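Local atomic coordinates of putative lipoprotein YcdA (Bacillus subtilis subsp. subtilis str. 168, PDB entry 4R4G), a protein that is of unknown function but is probably a membrane-anchored lipoprotein, with an Ig-like N-terminal domain joined to a C-terminal alpha-beta domain. Residues K142-V154 with I222-V236. Sequence-based numbering, arbitrary orientation.
Sequences KLQDSAKALSAYV and IQAKTTSISKDEAIV
Gln144, at the N-cap position of the helix, turns its carboxamide onto the backbone of Thr226 in strand 222-230. Its chain is bent about the CB-CG bond (chi2 -69°), bringing the amide nearer the strand, where both ends of it are used. Gln144 OE1 accepts from Thr226 N at 2.6 Å, the donor tilted from the carbonyl plane of the amide, while Gln144 NE2 donates to Thr226 O at 2.9 Å, in that carbonyl's plane and on a lone pair. Glutamine suits the place because one side chain supplies both an acceptor and a donor, and the two bonds fix the amide's rotation; the methylenes of Lys225 run beside it. A leucine in its place would probably leave the N-H and C=O of Thr226 without these mates.

The side chain of Thr226 itself points toward the helix. Thr226 OG1 lies anti to the carbonyl carbon (chi1 -53°) and shares one 2.6 Å hydrogen bond with Ser146 OG, a polar link between two buried residues. Ala147, with only a methyl, lets the helix come close: its CB lies 4.0 Å from Ala224 CB. Further along, Leu150 CD2 reaches Val236 CG1 at 3.6 Å, and Val154 CG2 meets Ile222 CD1 at 3.7 Å, longer or branched side chains making the contact where the backbones lie farther apart. At the other end the side chains of Leu143 and Ile229 cross at about a right angle, with Leu143 CD2 against Ile229 CD1 (3.8 Å).

Trp307 packs on Ser146 and Ala234, and Met299 on Val236, extending the contact into neighbouring strands. Strands 222-230 and 233-236 form a hairpin with a type II' turn and a classic bulge, Thr227 and Ser228 facing Ile235. A helix packed against a curved mixed sheet, roughly antiparallel to its strand 222-230, is consistent with the NTF2-like fold of the DUF5105 family.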
# COMPACT_ATOMS: atom_id res chain seq x y z
N LYS A 142 9.24 -2.93 6.03
CA LYS A 142 7.96 -2.62 6.68
C LYS A 142 7.06 -1.70 5.83
O LYS A 142 5.88 -1.50 6.16
CB LYS A 142 8.22 -1.93 8.04
CG LYS A 142 7.98 -2.80 9.25
CD LYS A 142 7.24 -2.04 10.35
CE LYS A 142 6.85 -2.93 11.53
NZ LYS A 142 5.71 -3.85 11.22
N LEU A 143 7.62 -1.13 4.76
CA LEU A 143 6.92 -0.16 3.92
C LEU A 143 5.80 -0.80 3.10
O LEU A 143 4.74 -0.19 2.95
CB LEU A 143 7.91 0.62 3.00
CG LEU A 143 8.91 1.57 3.71
CD1 LEU A 143 9.88 2.21 2.73
CD2 LEU A 143 8.20 2.65 4.52
N GLN A 144 6.02 -2.03 2.64
CA GLN A 144 5.01 -2.73 1.85
C GLN A 144 4.08 -3.63 2.71
O GLN A 144 3.24 -4.34 2.14
CB GLN A 144 5.68 -3.50 0.72
CG GLN A 144 6.42 -2.57 -0.24
CD GLN A 144 5.51 -1.71 -1.04
OE1 GLN A 144 4.43 -2.13 -1.46
NE2 GLN A 144 5.92 -0.47 -1.29
N ASP A 145 4.14 -3.53 4.06
CA ASP A 145 3.26 -4.27 4.97
C ASP A 145 1.76 -4.12 4.63
O ASP A 145 1.02 -5.11 4.72
CB ASP A 145 3.47 -3.82 6.43
CG ASP A 145 4.62 -4.51 7.16
OD1 ASP A 145 5.43 -5.22 6.49
OD2 ASP A 145 4.72 -4.32 8.40
N SER A 146 1.32 -2.89 4.25
CA SER A 146 -0.08 -2.62 3.91
C SER A 146 -0.49 -3.35 2.64
O SER A 146 -1.65 -3.78 2.56
CB SER A 146 -0.36 -1.12 3.77
OG SER A 146 0.64 -0.46 3.01
N ALA A 147 0.44 -3.48 1.66
CA ALA A 147 0.19 -4.17 0.40
C ALA A 147 0.07 -5.67 0.67
O ALA A 147 -0.81 -6.33 0.11
CB ALA A 147 1.28 -3.88 -0.62
N LYS A 148 0.92 -6.20 1.58
CA LYS A 148 0.89 -7.60 2.01
C LYS A 148 -0.51 -7.86 2.58
O LYS A 148 -1.21 -8.76 2.08
CB LYS A 148 2.04 -7.91 3.01
CG LYS A 148 3.47 -7.85 2.39
CD LYS A 148 4.61 -8.21 3.38
CE LYS A 148 6.00 -7.76 2.94
NZ LYS A 148 6.45 -6.48 3.60
N ALA A 149 -0.97 -7.01 3.50
CA ALA A 149 -2.31 -7.06 4.07
C ALA A 149 -3.41 -6.95 2.98
O ALA A 149 -4.31 -7.78 2.99
CB ALA A 149 -2.48 -5.97 5.10
N LEU A 150 -3.31 -6.00 2.02
CA LEU A 150 -4.33 -5.89 0.95
C LEU A 150 -4.40 -7.19 0.12
O LEU A 150 -5.50 -7.65 -0.21
CB LEU A 150 -4.11 -4.69 0.02
CG LEU A 150 -5.11 -4.65 -1.15
CD1 LEU A 150 -6.52 -4.35 -0.67
CD2 LEU A 150 -4.68 -3.73 -2.23
N SER A 151 -3.24 -7.80 -0.18
CA SER A 151 -3.15 -9.05 -0.93
C SER A 151 -3.81 -10.19 -0.14
O SER A 151 -4.46 -11.03 -0.77
CB SER A 151 -1.69 -9.37 -1.25
OG SER A 151 -1.56 -10.39 -2.22
N ALA A 152 -3.67 -10.22 1.22
CA ALA A 152 -4.30 -11.23 2.10
C ALA A 152 -5.82 -11.14 2.04
O ALA A 152 -6.50 -12.16 2.01
CB ALA A 152 -3.82 -11.04 3.54
N TYR A 153 -6.37 -9.90 1.99
CA TYR A 153 -7.79 -9.62 1.85
C TYR A 153 -8.29 -10.19 0.54
O TYR A 153 -9.31 -10.86 0.53
CB TYR A 153 -8.06 -8.10 1.91
CG TYR A 153 -8.40 -7.57 3.28
CD1 TYR A 153 -9.71 -7.57 3.74
CD2 TYR A 153 -7.42 -7.03 4.10
CE1 TYR A 153 -10.03 -7.05 4.99
CE2 TYR A 153 -7.73 -6.50 5.36
CZ TYR A 153 -9.04 -6.52 5.80
OH TYR A 153 -9.35 -6.03 7.04
N VAL A 154 -7.54 -9.97 -0.56
CA VAL A 154 -7.86 -10.47 -1.90
C VAL A 154 -7.86 -12.01 -1.88
O VAL A 154 -8.81 -12.64 -2.37
CB VAL A 154 -6.92 -9.87 -2.98
CG1 VAL A 154 -7.07 -10.57 -4.33
CG2 VAL A 154 -7.19 -8.38 -3.15
N ILE A 222 -3.30 -9.89 -9.20
CA ILE A 222 -3.18 -8.63 -8.49
C ILE A 222 -1.70 -8.38 -8.15
O ILE A 222 -1.03 -9.24 -7.58
CB ILE A 222 -4.09 -8.50 -7.25
CG1 ILE A 222 -3.83 -7.16 -6.53
CG2 ILE A 222 -3.94 -9.70 -6.29
CD1 ILE A 222 -4.88 -6.67 -5.54
N GLN A 223 -1.22 -7.21 -8.51
CA GLN A 223 0.09 -6.71 -8.11
C GLN A 223 -0.21 -5.57 -7.17
O GLN A 223 -0.88 -4.62 -7.58
CB GLN A 223 0.95 -6.28 -9.31
CG GLN A 223 1.62 -7.41 -10.09
CD GLN A 223 2.59 -6.86 -11.11
OE1 GLN A 223 2.27 -6.74 -12.30
NE2 GLN A 223 3.79 -6.48 -10.67
N ALA A 224 0.17 -5.70 -5.89
CA ALA A 224 -0.12 -4.67 -4.88
C ALA A 224 1.15 -3.97 -4.39
O ALA A 224 2.11 -4.61 -3.94
CB ALA A 224 -0.85 -5.29 -3.70
N LYS A 225 1.17 -2.63 -4.48
CA LYS A 225 2.30 -1.84 -4.02
C LYS A 225 1.83 -0.70 -3.17
O LYS A 225 0.98 0.05 -3.61
CB LYS A 225 3.12 -1.29 -5.20
CG LYS A 225 4.44 -0.69 -4.73
CD LYS A 225 5.12 0.23 -5.71
CE LYS A 225 6.25 0.91 -4.95
NZ LYS A 225 7.15 1.72 -5.82
N THR A 226 2.40 -0.56 -1.97
CA THR A 226 2.15 0.61 -1.11
C THR A 226 2.90 1.79 -1.75
O THR A 226 4.13 1.71 -1.95
CB THR A 226 2.60 0.36 0.32
OG1 THR A 226 1.98 -0.84 0.78
CG2 THR A 226 2.23 1.50 1.23
N THR A 227 2.17 2.85 -2.12
CA THR A 227 2.75 4.00 -2.79
C THR A 227 3.02 5.17 -1.81
O THR A 227 3.96 5.95 -2.04
CB THR A 227 1.90 4.40 -3.99
OG1 THR A 227 0.54 4.62 -3.59
CG2 THR A 227 1.95 3.37 -5.09
N SER A 228 2.25 5.27 -0.71
CA SER A 228 2.44 6.32 0.31
C SER A 228 1.88 5.91 1.65
O SER A 228 0.87 5.22 1.70
CB SER A 228 1.78 7.63 -0.12
OG SER A 228 0.45 7.45 -0.55
N ILE A 229 2.56 6.29 2.72
CA ILE A 229 2.14 6.08 4.11
C ILE A 229 2.11 7.44 4.76
O ILE A 229 3.03 8.25 4.56
CB ILE A 229 3.01 5.09 4.92
CG1 ILE A 229 3.16 3.74 4.20
CG2 ILE A 229 2.47 4.92 6.37
CD1 ILE A 229 4.44 3.10 4.43
N SER A 230 1.03 7.71 5.51
CA SER A 230 0.82 8.96 6.20
C SER A 230 0.07 8.70 7.48
O SER A 230 -1.16 8.58 7.52
CB SER A 230 0.11 9.98 5.30
OG SER A 230 0.90 10.39 4.20
N LYS A 231 0.87 8.58 8.54
CA LYS A 231 0.48 8.37 9.93
C LYS A 231 -0.16 7.00 10.05
O LYS A 231 0.54 6.01 9.80
CB LYS A 231 -0.38 9.54 10.48
CG LYS A 231 0.40 10.86 10.54
CD LYS A 231 -0.49 12.04 10.94
CE LYS A 231 0.30 13.32 11.12
NZ LYS A 231 -0.48 14.32 11.90
N ASP A 232 -1.45 6.91 10.38
CA ASP A 232 -2.14 5.63 10.57
C ASP A 232 -2.86 5.12 9.29
O ASP A 232 -3.65 4.17 9.38
CB ASP A 232 -3.13 5.74 11.74
CG ASP A 232 -2.53 5.30 13.07
OD1 ASP A 232 -1.34 5.63 13.34
OD2 ASP A 232 -3.24 4.62 13.86
N GLU A 233 -2.55 5.68 8.11
CA GLU A 233 -3.19 5.21 6.90
C GLU A 233 -2.28 5.26 5.67
O GLU A 233 -1.57 6.26 5.45
CB GLU A 233 -4.55 5.90 6.63
CG GLU A 233 -4.60 7.42 6.45
CD GLU A 233 -5.99 7.99 6.23
OE1 GLU A 233 -6.93 7.62 6.97
OE2 GLU A 233 -6.14 8.84 5.32
N ALA A 234 -2.30 4.16 4.87
CA ALA A 234 -1.51 3.99 3.65
C ALA A 234 -2.35 3.96 2.39
O ALA A 234 -3.56 3.72 2.46
CB ALA A 234 -0.69 2.71 3.72
N ILE A 235 -1.69 4.15 1.23
CA ILE A 235 -2.29 4.05 -0.10
C ILE A 235 -1.60 2.90 -0.82
O ILE A 235 -0.39 2.94 -1.07
CB ILE A 235 -2.28 5.36 -0.94
CG1 ILE A 235 -3.10 6.48 -0.25
CG2 ILE A 235 -2.77 5.12 -2.40
CD1 ILE A 235 -4.60 6.15 0.07
N VAL A 236 -2.39 1.86 -1.15
CA VAL A 236 -1.94 0.69 -1.87
C VAL A 236 -2.48 0.79 -3.28
O VAL A 236 -3.68 1.01 -3.49
CB VAL A 236 -2.32 -0.64 -1.18
CG1 VAL A 236 -1.70 -1.82 -1.91
CG2 VAL A 236 -1.91 -0.65 0.29